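Local coordinates for protein putative Zn-dependent Alcohol Dehydrogenase (Rhodobacter sphaeroides, PDB 3IV6) that binds S-adenosylmethionine in a Rossmann-like domain and is probably a methyltransferase, although it was named a putative zinc-dependent alcohol dehydrogenase, at residues N42-I52 / H110-L119; V70-C80 / C91-I99. All coordinates share one frame; numbering follows the deposited sequence.

Interaction 1: residues N42-I52 / H110-L119; sequences NIVPGSTVAVI and HFDFVLNDRL. With SAM (S-adenosylmethionine), chain E.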
loop_
_atom_site.group_PDB
_atom_site.type_symbol
_atom_site.label_atom_id
_atom_site.label_comp_id
_atom_site.label_asym_id
_atom_site.label_seq_id
_atom_site.Cartn_x
_atom_site.Cartn_y
_atom_site.Cartn_z
ATOM N N ASN A 42 6.303 -20.081 4.269
ATOM C CA ASN A 42 7.101 -20.257 5.470
ATOM C C ASN A 42 6.447 -19.605 6.655
ATOM O O ASN A 42 7.060 -19.530 7.716
ATOM C CB ASN A 42 8.496 -19.667 5.314
ATOM C CG ASN A 42 9.285 -20.329 4.225
ATOM O OD1 ASN A 42 8.850 -21.328 3.647
ATOM N ND2 ASN A 42 10.455 -19.767 3.919
ATOM N N ILE A 43 5.229 -19.094 6.463
ATOM C CA ILE A 43 4.406 -18.654 7.582
ATOM C C ILE A 43 3.505 -19.812 8.024
ATOM O O ILE A 43 2.816 -20.440 7.207
ATOM C CB ILE A 43 3.559 -17.446 7.256
ATOM C CG1 ILE A 43 4.445 -16.289 6.809
ATOM C CG2 ILE A 43 2.694 -17.076 8.462
ATOM C CD1 ILE A 43 3.652 -15.077 6.417
ATOM N N VAL A 44 3.534 -20.107 9.326
ATOM C CA VAL A 44 3.010 -21.390 9.824
ATOM C C VAL A 44 1.938 -21.144 10.867
ATOM O O VAL A 44 1.854 -20.047 11.386
ATOM C CB VAL A 44 4.154 -22.315 10.373
ATOM C CG1 VAL A 44 5.254 -22.424 9.348
ATOM C CG2 VAL A 44 4.739 -21.771 11.667
ATOM N N PRO A 45 1.096 -22.148 11.156
ATOM C CA PRO A 45 0.045 -21.844 12.144
ATOM C C PRO A 45 0.625 -21.363 13.480
ATOM O O PRO A 45 1.601 -21.861 13.973
ATOM C CB PRO A 45 -0.717 -23.180 12.295
ATOM C CG PRO A 45 -0.377 -23.964 11.039
ATOM C CD PRO A 45 1.024 -23.536 10.660
ATOM N N GLY A 46 0.042 -20.330 14.050
ATOM C CA GLY A 46 0.566 -19.827 15.299
ATOM C C GLY A 46 1.384 -18.581 15.144
ATOM O O GLY A 46 1.608 -17.880 16.123
ATOM N N SER A 47 1.826 -18.311 13.918
ATOM C CA SER A 47 2.639 -17.134 13.626
ATOM C C SER A 47 1.808 -15.887 13.862
ATOM O O SER A 47 0.599 -15.910 13.603
ATOM C CB SER A 47 3.122 -17.161 12.175
ATOM O OG SER A 47 3.963 -18.268 11.936
ATOM N N THR A 48 2.432 -14.825 14.383
ATOM C CA THR A 48 1.768 -13.511 14.397
ATOM C C THR A 48 2.059 -12.676 13.148
ATOM O O THR A 48 3.225 -12.356 12.853
ATOM C CB THR A 48 2.057 -12.682 15.651
ATOM O OG1 THR A 48 3.473 -12.555 15.845
ATOM C CG2 THR A 48 1.428 -13.339 16.841
ATOM N N VAL A 49 0.980 -12.317 12.447
ATOM C CA VAL A 49 1.060 -11.628 11.167
ATOM C C VAL A 49 0.283 -10.326 11.215
ATOM O O VAL A 49 -0.870 -10.309 11.606
ATOM C CB VAL A 49 0.447 -12.499 10.032
ATOM C CG1 VAL A 49 0.454 -11.744 8.717
ATOM C CG2 VAL A 49 1.142 -13.853 9.937
ATOM N N ALA A 50 0.898 -9.239 10.779
ATOM C CA ALA A 50 0.184 -7.968 10.621
ATOM C C ALA A 50 0.042 -7.684 9.148
ATOM O O ALA A 50 1.047 -7.625 8.438
ATOM C CB ALA A 50 0.960 -6.870 11.254
ATOM N N VAL A 51 -1.192 -7.508 8.686
ATOM C CA VAL A 51 -1.441 -6.960 7.357
ATOM C C VAL A 51 -1.780 -5.475 7.428
ATOM O O VAL A 51 -2.767 -5.082 8.049
ATOM C CB VAL A 51 -2.587 -7.706 6.646
ATOM C CG1 VAL A 51 -2.734 -7.209 5.217
ATOM C CG2 VAL A 51 -2.342 -9.205 6.675
ATOM N N ILE A 52 -0.954 -4.654 6.788
ATOM C CA ILE A 52 -1.292 -3.256 6.552
ATOM C C ILE A 52 -2.113 -3.095 5.278
ATOM O O ILE A 52 -1.667 -3.460 4.190
ATOM C CB ILE A 52 -0.031 -2.378 6.454
ATOM C CG1 ILE A 52 1.003 -2.812 7.495
ATOM C CG2 ILE A 52 -0.388 -0.910 6.632
ATOM C CD1 ILE A 52 0.473 -2.831 8.912
ATOM N N HIS A 110 6.059 -6.842 18.039
ATOM C CA HIS A 110 4.962 -7.702 18.423
ATOM C C HIS A 110 4.575 -8.720 17.350
ATOM O O HIS A 110 3.860 -9.675 17.626
ATOM C CB HIS A 110 3.758 -6.830 18.765
ATOM C CG HIS A 110 2.782 -7.493 19.668
ATOM N ND1 HIS A 110 1.665 -8.151 19.198
ATOM C CD2 HIS A 110 2.762 -7.622 21.014
ATOM C CE1 HIS A 110 0.992 -8.645 20.218
ATOM N NE2 HIS A 110 1.634 -8.341 21.331
ATOM N N PHE A 111 5.029 -8.520 16.117
ATOM C CA PHE A 111 4.643 -9.428 15.024
ATOM C C PHE A 111 5.818 -10.196 14.416
ATOM O O PHE A 111 6.906 -9.645 14.304
ATOM C CB PHE A 111 3.878 -8.647 13.955
ATOM C CG PHE A 111 2.624 -8.033 14.469
ATOM C CD1 PHE A 111 1.453 -8.771 14.531
ATOM C CD2 PHE A 111 2.613 -6.746 14.927
ATOM C CE1 PHE A 111 0.284 -8.223 15.037
ATOM C CE2 PHE A 111 1.447 -6.201 15.432
ATOM C CZ PHE A 111 0.276 -6.957 15.494
ATOM N N ASP A 112 5.603 -11.459 14.037
ATOM C CA ASP A 112 6.638 -12.195 13.295
ATOM C C ASP A 112 6.763 -11.697 11.837
ATOM O O ASP A 112 7.872 -11.644 11.270
ATOM C CB ASP A 112 6.347 -13.696 13.263
ATOM C CG ASP A 112 6.417 -14.345 14.631
ATOM O OD1 ASP A 112 5.569 -15.224 14.902
ATOM O OD2 ASP A 112 7.321 -13.978 15.426
ATOM N N PHE A 113 5.613 -11.353 11.246
ATOM C CA PHE A 113 5.536 -10.896 9.862
ATOM C C PHE A 113 4.659 -9.672 9.675
ATOM O O PHE A 113 3.583 -9.563 10.263
ATOM C CB PHE A 113 5.023 -12.008 8.955
ATOM C CG PHE A 113 5.922 -13.200 8.899
ATOM C CD1 PHE A 113 6.973 -13.241 8.003
ATOM C CD2 PHE A 113 5.717 -14.281 9.746
ATOM C CE1 PHE A 113 7.803 -14.345 7.948
ATOM C CE2 PHE A 113 6.534 -15.373 9.704
ATOM C CZ PHE A 113 7.580 -15.415 8.804
ATOM N N VAL A 114 5.137 -8.742 8.852
ATOM C CA VAL A 114 4.288 -7.646 8.401
ATOM C C VAL A 114 4.193 -7.753 6.893
ATOM O O VAL A 114 5.208 -7.732 6.183
ATOM C CB VAL A 114 4.849 -6.270 8.805
ATOM C CG1 VAL A 114 4.302 -5.147 7.879
ATOM C CG2 VAL A 114 4.547 -5.966 10.265
ATOM N N LEU A 115 2.974 -7.918 6.408
ATOM C CA LEU A 115 2.709 -7.982 4.968
ATOM C C LEU A 115 1.951 -6.736 4.439
ATOM O O LEU A 115 1.078 -6.180 5.116
ATOM C CB LEU A 115 1.921 -9.252 4.631
ATOM C CG LEU A 115 2.240 -10.490 5.461
ATOM C CD1 LEU A 115 1.257 -11.586 5.150
ATOM C CD2 LEU A 115 3.669 -10.957 5.289
ATOM N N ASN A 116 2.313 -6.278 3.243
ATOM C CA ASN A 116 1.424 -5.393 2.487
ATOM C C ASN A 116 1.650 -5.458 0.985
ATOM O O ASN A 116 2.792 -5.659 0.529
ATOM C CB ASN A 116 1.489 -3.949 3.001
ATOM C CG ASN A 116 2.919 -3.415 3.106
ATOM O OD1 ASN A 116 3.537 -3.477 4.167
ATOM N ND2 ASN A 116 3.421 -2.845 2.019
ATOM N N ASP A 117 0.561 -5.324 0.228
ATOM C CA ASP A 117 0.619 -5.388 -1.228
ATOM C C ASP A 117 0.419 -4.032 -1.890
ATOM O O ASP A 117 -0.705 -3.544 -1.957
ATOM C CB ASP A 117 -0.431 -6.351 -1.775
ATOM C CG ASP A 117 -0.366 -6.482 -3.307
ATOM O OD1 ASP A 117 0.749 -6.472 -3.888
ATOM O OD2 ASP A 117 -1.436 -6.624 -3.930
ATOM N N ARG A 118 1.503 -3.449 -2.394
ATOM C CA ARG A 118 1.445 -2.223 -3.187
ATOM C C ARG A 118 0.947 -1.005 -2.394
ATOM O O ARG A 118 0.368 -0.050 -2.941
ATOM C CB ARG A 118 0.643 -2.460 -4.457
ATOM C CG ARG A 118 1.445 -3.183 -5.529
ATOM C CD ARG A 118 0.592 -3.614 -6.730
ATOM N NE ARG A 118 -0.209 -4.817 -6.527
ATOM C CZ ARG A 118 -1.088 -5.278 -7.428
ATOM N NH1 ARG A 118 -1.248 -4.614 -8.556
ATOM N NH2 ARG A 118 -1.818 -6.386 -7.218
ATOM N N LEU A 119 1.222 -1.028 -1.097
ATOM C CA LEU A 119 0.833 0.039 -0.189
ATOM C C LEU A 119 1.808 1.203 -0.319
ATOM O O LEU A 119 1.466 2.348 -0.125
ATOM C CB LEU A 119 0.890 -0.502 1.225
ATOM C CG LEU A 119 0.857 0.531 2.325
ATOM C CD1 LEU A 119 -0.472 1.281 2.267
ATOM C CD2 LEU A 119 1.088 -0.130 3.672
HETATM N N SAM E . -5.324 -1.907 -2.017
HETATM C CA SAM E . -4.360 -2.624 -2.832
HETATM C C SAM E . -4.341 -4.097 -2.487
HETATM O O SAM E . -5.049 -4.601 -1.604
HETATM O OXT SAM E . -3.597 -4.782 -3.151
HETATM C CB SAM E . -2.978 -1.986 -2.748
HETATM C CG SAM E . -2.922 -0.607 -2.077
HETATM S SD SAM E . -2.903 -0.574 -0.256
HETATM C CE SAM E . -3.147 -2.312 0.205
HETATM C "C5'" SAM E . -4.444 0.316 0.164
HETATM C "C4'" SAM E . -5.078 0.061 1.527
HETATM O "O4'" SAM E . -4.209 0.515 2.550
HETATM C "C3'" SAM E . -6.371 0.830 1.729
HETATM O "O3'" SAM E . -7.221 -0.001 2.485
HETATM C "C2'" SAM E . -5.989 2.008 2.601
HETATM O "O2'" SAM E . -7.025 2.359 3.494
HETATM C "C1'" SAM E . -4.792 1.492 3.379
HETATM N N9 SAM E . -3.813 2.556 3.637
HETATM C C8 SAM E . -3.334 3.456 2.720
HETATM N N7 SAM E . -2.465 4.296 3.345
HETATM C C5 SAM E . -2.373 3.952 4.660
HETATM C C6 SAM E . -1.630 4.476 5.735
HETATM N N6 SAM E . -0.814 5.526 5.605
HETATM N N1 SAM E . -1.776 3.897 6.971
HETATM C C2 SAM E . -2.653 2.831 7.128
HETATM N N3 SAM E . -3.372 2.300 6.084
HETATM C C4 SAM E . -3.235 2.857 4.858
HETATM O O HOH W 1 4.566 -17.215 16.724
HETATM O O HOH W 2 5.099 -12.332 18.011
HETATM O O HOH W 3 -1.890 -4.838 1.998
#
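Strands Thr48-Ile52 and Phe113-Asp117 run parallel, their axes 4.7 Å apart, and Ala50 ties them twice, donating N to Phe113 O and accepting Leu115 N at its own O. They are neighbouring central strands of a seven-stranded sheet in order 3-2-1-4-5-7-6, an order that matches the Rossmann-like fold of class I methyltransferases. On one side of the sheet Ile43 lays CG1 over the centre of the Phe113 ring, 3.7 Å from its centroid in a CH-pi contact, while Val49 CG1 meets Leu115 CD1 at 3.7 Å. With a leucine in place of Phe113 the flat ring under Ile43 CG1 is gone, and Ile43 would probably be free to shift. On the other side Ala50 is small enough for the Phe111 ring to lie over it, CB 3.8 Å from the centroid. Where the two strands begin, Thr48 and Asp112 grip each other: with chi1 at 54°, Thr48 OG1 is placed to accept Asp112 N at 3.0 Å, and Thr48 N donates to Asp112 OD1 from above the carboxylate plane at 3.2 Å. Near the ligand the branched Leu119 serves two partners, CD2 packing on Ile52 CG2 and CD1 reaching C8 of S-adenosylmethionine at 3.6 Å.

Interaction 2: residues V70-C80 / C91-I99; sequences VTVFDFSQRMC and CVTIDLLDI. With SAM (S-adenosylmethionine), chain E.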
loop_
_atom_site.group_PDB
_atom_site.type_symbol
_atom_site.label_atom_id
_atom_site.label_comp_id
_atom_site.label_asym_id
_atom_site.label_seq_id
_atom_site.Cartn_x
_atom_site.Cartn_y
_atom_site.Cartn_z
ATOM N N VAL A 70 -3.762 -13.118 13.017
ATOM C CA VAL A 70 -3.717 -11.923 12.166
ATOM C C VAL A 70 -4.325 -10.686 12.766
ATOM O O VAL A 70 -5.428 -10.703 13.271
ATOM C CB VAL A 70 -4.506 -12.177 10.897
ATOM C CG1 VAL A 70 -4.411 -10.993 9.963
ATOM C CG2 VAL A 70 -4.039 -13.471 10.249
ATOM N N THR A 71 -3.587 -9.601 12.680
ATOM C CA THR A 71 -4.059 -8.274 13.034
ATOM C C THR A 71 -4.016 -7.452 11.746
ATOM O O THR A 71 -3.019 -7.489 11.038
ATOM C CB THR A 71 -3.125 -7.604 14.111
ATOM O OG1 THR A 71 -3.225 -8.295 15.363
ATOM C CG2 THR A 71 -3.506 -6.172 14.337
ATOM N N VAL A 72 -5.080 -6.718 11.438
ATOM C CA VAL A 72 -5.070 -5.822 10.287
ATOM C C VAL A 72 -5.019 -4.375 10.739
ATOM O O VAL A 72 -5.730 -3.998 11.662
ATOM C CB VAL A 72 -6.340 -5.980 9.438
ATOM C CG1 VAL A 72 -6.338 -4.989 8.255
ATOM C CG2 VAL A 72 -6.521 -7.440 8.997
ATOM N N PHE A 73 -4.180 -3.578 10.080
ATOM C CA PHE A 73 -4.077 -2.145 10.324
ATOM C C PHE A 73 -4.516 -1.376 9.095
ATOM O O PHE A 73 -4.179 -1.733 7.973
ATOM C CB PHE A 73 -2.650 -1.769 10.674
ATOM C CG PHE A 73 -2.176 -2.379 11.959
ATOM C CD1 PHE A 73 -2.819 -2.086 13.161
ATOM C CD2 PHE A 73 -1.080 -3.259 11.982
ATOM C CE1 PHE A 73 -2.389 -2.625 14.347
ATOM C CE2 PHE A 73 -0.638 -3.835 13.194
ATOM C CZ PHE A 73 -1.295 -3.510 14.369
ATOM N N ASP A 74 -5.275 -0.314 9.308
ATOM C CA ASP A 74 -5.708 0.543 8.213
ATOM C C ASP A 74 -6.049 1.929 8.748
ATOM O O ASP A 74 -6.534 2.067 9.887
ATOM C CB ASP A 74 -6.938 -0.062 7.508
ATOM C CG ASP A 74 -7.111 0.453 6.093
ATOM O OD1 ASP A 74 -7.460 1.647 5.930
ATOM O OD2 ASP A 74 -6.867 -0.341 5.154
ATOM N N PHE A 75 -5.796 2.958 7.941
ATOM C CA PHE A 75 -6.049 4.321 8.410
ATOM C C PHE A 75 -7.440 4.871 8.081
ATOM O O PHE A 75 -7.708 6.051 8.269
ATOM C CB PHE A 75 -4.922 5.271 7.992
ATOM C CG PHE A 75 -4.956 5.653 6.565
ATOM C CD1 PHE A 75 -5.761 4.957 5.663
ATOM C CD2 PHE A 75 -4.182 6.700 6.109
ATOM C CE1 PHE A 75 -5.808 5.306 4.320
ATOM C CE2 PHE A 75 -4.215 7.040 4.769
ATOM C CZ PHE A 75 -5.037 6.334 3.872
ATOM N N SER A 76 -8.315 4.001 7.613
ATOM C CA SER A 76 -9.671 4.365 7.196
ATOM C C SER A 76 -10.771 3.601 7.953
ATOM O O SER A 76 -10.730 2.384 8.073
ATOM C CB SER A 76 -9.834 4.158 5.687
ATOM O OG SER A 76 -11.160 3.778 5.369
ATOM N N GLN A 77 -11.760 4.307 8.473
ATOM C CA GLN A 77 -12.749 3.613 9.278
ATOM C C GLN A 77 -13.669 2.709 8.464
ATOM O O GLN A 77 -14.078 1.659 8.948
ATOM C CB GLN A 77 -13.597 4.592 10.057
ATOM C CG GLN A 77 -14.509 3.897 11.033
ATOM C CD GLN A 77 -13.744 3.125 12.085
ATOM O OE1 GLN A 77 -12.875 3.671 12.777
ATOM N NE2 GLN A 77 -14.074 1.851 12.226
ATOM N N ARG A 78 -14.012 3.128 7.245
ATOM C CA ARG A 78 -14.938 2.366 6.424
ATOM C C ARG A 78 -14.301 1.051 5.980
ATOM O O ARG A 78 -14.956 -0.005 5.932
ATOM C CB ARG A 78 -15.412 3.162 5.198
ATOM C CG ARG A 78 -16.571 2.449 4.488
ATOM C CD ARG A 78 -16.862 3.024 3.152
ATOM N NE ARG A 78 -17.597 2.083 2.293
ATOM C CZ ARG A 78 -18.129 2.388 1.101
ATOM N NH1 ARG A 78 -18.025 3.628 0.621
ATOM N NH2 ARG A 78 -18.760 1.453 0.385
HETATM N N MSE A 79 -13.014 1.141 5.653
HETATM C CA MSE A 79 -12.226 -0.011 5.265
HETATM C C MSE A 79 -12.221 -1.050 6.354
HETATM O O MSE A 79 -12.617 -2.189 6.113
HETATM C CB MSE A 79 -10.821 0.403 4.856
HETATM C CG MSE A 79 -10.802 0.857 3.404
HETATM SE SE MSE A 79 -11.332 -0.588 2.139
HETATM C CE MSE A 79 -10.949 0.441 0.518
ATOM N N CYS A 80 -11.840 -0.647 7.562
ATOM C CA CYS A 80 -11.975 -1.531 8.729
ATOM C C CYS A 80 -13.373 -2.112 8.891
ATOM O O CYS A 80 -13.530 -3.284 9.229
ATOM C CB CYS A 80 -11.556 -0.845 10.040
ATOM S SG CYS A 80 -9.868 -0.172 10.051
ATOM N N CYS A 91 -12.150 -15.084 13.607
ATOM C CA CYS A 91 -11.463 -14.453 14.724
ATOM C C CYS A 91 -10.210 -13.674 14.249
ATOM O O CYS A 91 -9.187 -14.251 13.873
ATOM C CB CYS A 91 -11.100 -15.514 15.782
ATOM S SG CYS A 91 -9.974 -14.966 17.115
ATOM N N VAL A 92 -10.299 -12.359 14.267
ATOM C CA VAL A 92 -9.255 -11.522 13.717
ATOM C C VAL A 92 -9.377 -10.148 14.348
ATOM O O VAL A 92 -10.472 -9.699 14.655
ATOM C CB VAL A 92 -9.436 -11.333 12.214
ATOM C CG1 VAL A 92 -10.711 -10.575 11.933
ATOM C CG2 VAL A 92 -8.290 -10.553 11.647
ATOM N N THR A 93 -8.245 -9.488 14.517
ATOM C CA THR A 93 -8.165 -8.179 15.127
ATOM C C THR A 93 -7.993 -7.127 14.053
ATOM O O THR A 93 -7.093 -7.230 13.211
ATOM C CB THR A 93 -6.964 -8.078 16.073
ATOM O OG1 THR A 93 -7.090 -9.051 17.115
ATOM C CG2 THR A 93 -6.878 -6.679 16.662
ATOM N N ILE A 94 -8.834 -6.097 14.088
ATOM C CA ILE A 94 -8.782 -5.052 13.065
ATOM C C ILE A 94 -8.682 -3.707 13.737
ATOM O O ILE A 94 -9.598 -3.314 14.442
ATOM C CB ILE A 94 -10.054 -5.047 12.169
ATOM C CG1 ILE A 94 -10.237 -6.386 11.471
ATOM C CG2 ILE A 94 -10.007 -3.911 11.129
ATOM C CD1 ILE A 94 -11.373 -6.384 10.498
ATOM N N ASP A 95 -7.584 -2.994 13.522
ATOM C CA ASP A 95 -7.348 -1.750 14.249
ATOM C C ASP A 95 -7.205 -0.569 13.334
ATOM O O ASP A 95 -6.727 -0.690 12.228
ATOM C CB ASP A 95 -6.115 -1.873 15.145
ATOM C CG ASP A 95 -6.378 -2.727 16.377
ATOM O OD1 ASP A 95 -7.481 -2.551 16.960
ATOM O OD2 ASP A 95 -5.493 -3.553 16.759
ATOM N N LEU A 96 -7.605 0.591 13.813
ATOM C CA LEU A 96 -7.413 1.807 13.053
ATOM C C LEU A 96 -6.000 2.348 13.322
ATOM O O LEU A 96 -5.691 2.733 14.440
ATOM C CB LEU A 96 -8.503 2.806 13.430
ATOM C CG LEU A 96 -8.760 4.056 12.586
ATOM C CD1 LEU A 96 -9.557 3.762 11.329
ATOM C CD2 LEU A 96 -9.475 5.083 13.471
ATOM N N LEU A 97 -5.132 2.362 12.308
ATOM C CA LEU A 97 -3.756 2.833 12.507
ATOM C C LEU A 97 -3.148 3.420 11.231
ATOM O O LEU A 97 -3.461 2.989 10.129
ATOM C CB LEU A 97 -2.875 1.707 13.069
ATOM C CG LEU A 97 -1.367 1.929 13.289
ATOM C CD1 LEU A 97 -0.824 1.053 14.392
ATOM C CD2 LEU A 97 -0.528 1.700 12.013
ATOM N N ASP A 98 -2.275 4.405 11.385
ATOM C CA ASP A 98 -1.652 5.003 10.226
ATOM C C ASP A 98 -0.162 4.646 10.163
ATOM O O ASP A 98 0.652 5.226 10.871
ATOM C CB ASP A 98 -1.845 6.500 10.251
ATOM C CG ASP A 98 -1.088 7.216 9.132
ATOM O OD1 ASP A 98 -0.228 6.598 8.470
ATOM O OD2 ASP A 98 -1.343 8.427 8.927
ATOM N N ILE A 99 0.194 3.711 9.290
ATOM C CA ILE A 99 1.559 3.249 9.239
ATOM C C ILE A 99 2.637 4.316 9.034
ATOM O O ILE A 99 3.804 4.042 9.268
ATOM C CB ILE A 99 1.747 2.117 8.211
ATOM C CG1 ILE A 99 3.016 1.304 8.530
ATOM C CG2 ILE A 99 1.754 2.662 6.810
ATOM C CD1 ILE A 99 2.792 0.208 9.552
HETATM N N SAM E . -5.324 -1.907 -2.017
HETATM C CA SAM E . -4.360 -2.624 -2.832
HETATM C C SAM E . -4.341 -4.097 -2.487
HETATM O O SAM E . -5.049 -4.601 -1.604
HETATM O OXT SAM E . -3.597 -4.782 -3.151
HETATM C CB SAM E . -2.978 -1.986 -2.748
HETATM C CG SAM E . -2.922 -0.607 -2.077
HETATM S SD SAM E . -2.903 -0.574 -0.256
HETATM C CE SAM E . -3.147 -2.312 0.205
HETATM C "C5'" SAM E . -4.444 0.316 0.164
HETATM C "C4'" SAM E . -5.078 0.061 1.527
HETATM O "O4'" SAM E . -4.209 0.515 2.550
HETATM C "C3'" SAM E . -6.371 0.830 1.729
HETATM O "O3'" SAM E . -7.221 -0.001 2.485
HETATM C "C2'" SAM E . -5.989 2.008 2.601
HETATM O "O2'" SAM E . -7.025 2.359 3.494
HETATM C "C1'" SAM E . -4.792 1.492 3.379
HETATM N N9 SAM E . -3.813 2.556 3.637
HETATM C C8 SAM E . -3.334 3.456 2.720
HETATM N N7 SAM E . -2.465 4.296 3.345
HETATM C C5 SAM E . -2.373 3.952 4.660
HETATM C C6 SAM E . -1.630 4.476 5.735
HETATM N N6 SAM E . -0.814 5.526 5.605
HETATM N N1 SAM E . -1.776 3.897 6.971
HETATM C C2 SAM E . -2.653 2.831 7.128
HETATM N N3 SAM E . -3.372 2.300 6.084
HETATM C C4 SAM E . -3.235 2.857 4.858
HETATM O O HOH W 4 -6.275 -14.090 13.938
#
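Leu96, Phe73 and Leu97 give up the most surface where strand 70-74 pairs in parallel with strand 93-96, joined to it through helix 77-86 in a beta-alpha-beta unit. Phe73, on the face it shares with Thr71 and Asp95, packs against Leu97 just beyond strand 93-96. Phe73 CD1 rests 3.8 Å from Leu97 CB, and Leu97 CD1 reaches over the ring face in a CH-pi contact, 4.3 Å from the centroid; Asp95 CB touches the ring alongside. On the other face the long, branched Leu96 can reach from the edge strand to the first turn of the helix: with CG anti to the backbone N (chi1 -166°), CD1 comes 3.6 Å from Ser76 C and beside Cys80 SG, with Gln77 crossing nearly at a right angle.

Leu97 N donates to Asp74 O at 2.8 Å, the last inter-strand bond before the ligand site. Asp74, at the C-terminal end of its strand, matches the acidic residue ending the second strand in class I methyltransferases: OD1 takes the ribose O2' at 2.6 Å and also Ser76 N, an Asx turn, while OD2 takes O3' at 2.7 Å. The adenine lies over one face of the Phe75 ring, its C5 above the ring centre. Its N6 donates to Asp98 OD1 at 3.1 Å, an oxygen that also accepts from Thr100 N. Ile99 N donates to adenine N1.

Ser76 N-caps helix 77-86 through Met79 N and also bonds Glu15. Helix 57-65 covers Val70 and Val72, strand 48-52 adjoins Phe73, and strand 93-96 ends the sheet within this chain.

Interactions 1 and 2, their centres 13 Å apart, are the two outer pairings of four adjacent strands, 93-96, 69-74, 48-52 and 113-117, separated by the 69-74/48-52 pairing. In that seam Val51 O probably accepts Phe73 N at 2.9 Å and Val51 N probably donates to Thr71 O at 3.0 Å. Packing reinforces it, with Ile52 CD1 3.5 Å from Phe73 CD2. Both pairings open onto S-adenosylmethionine at the C-terminal ends of their strands. Interaction 2 supplies polar holds on ribose and adenine, and the adenine has Phe75 on one face and Leu119 CD1 of interaction 1 over the C8 corner of the opposite face.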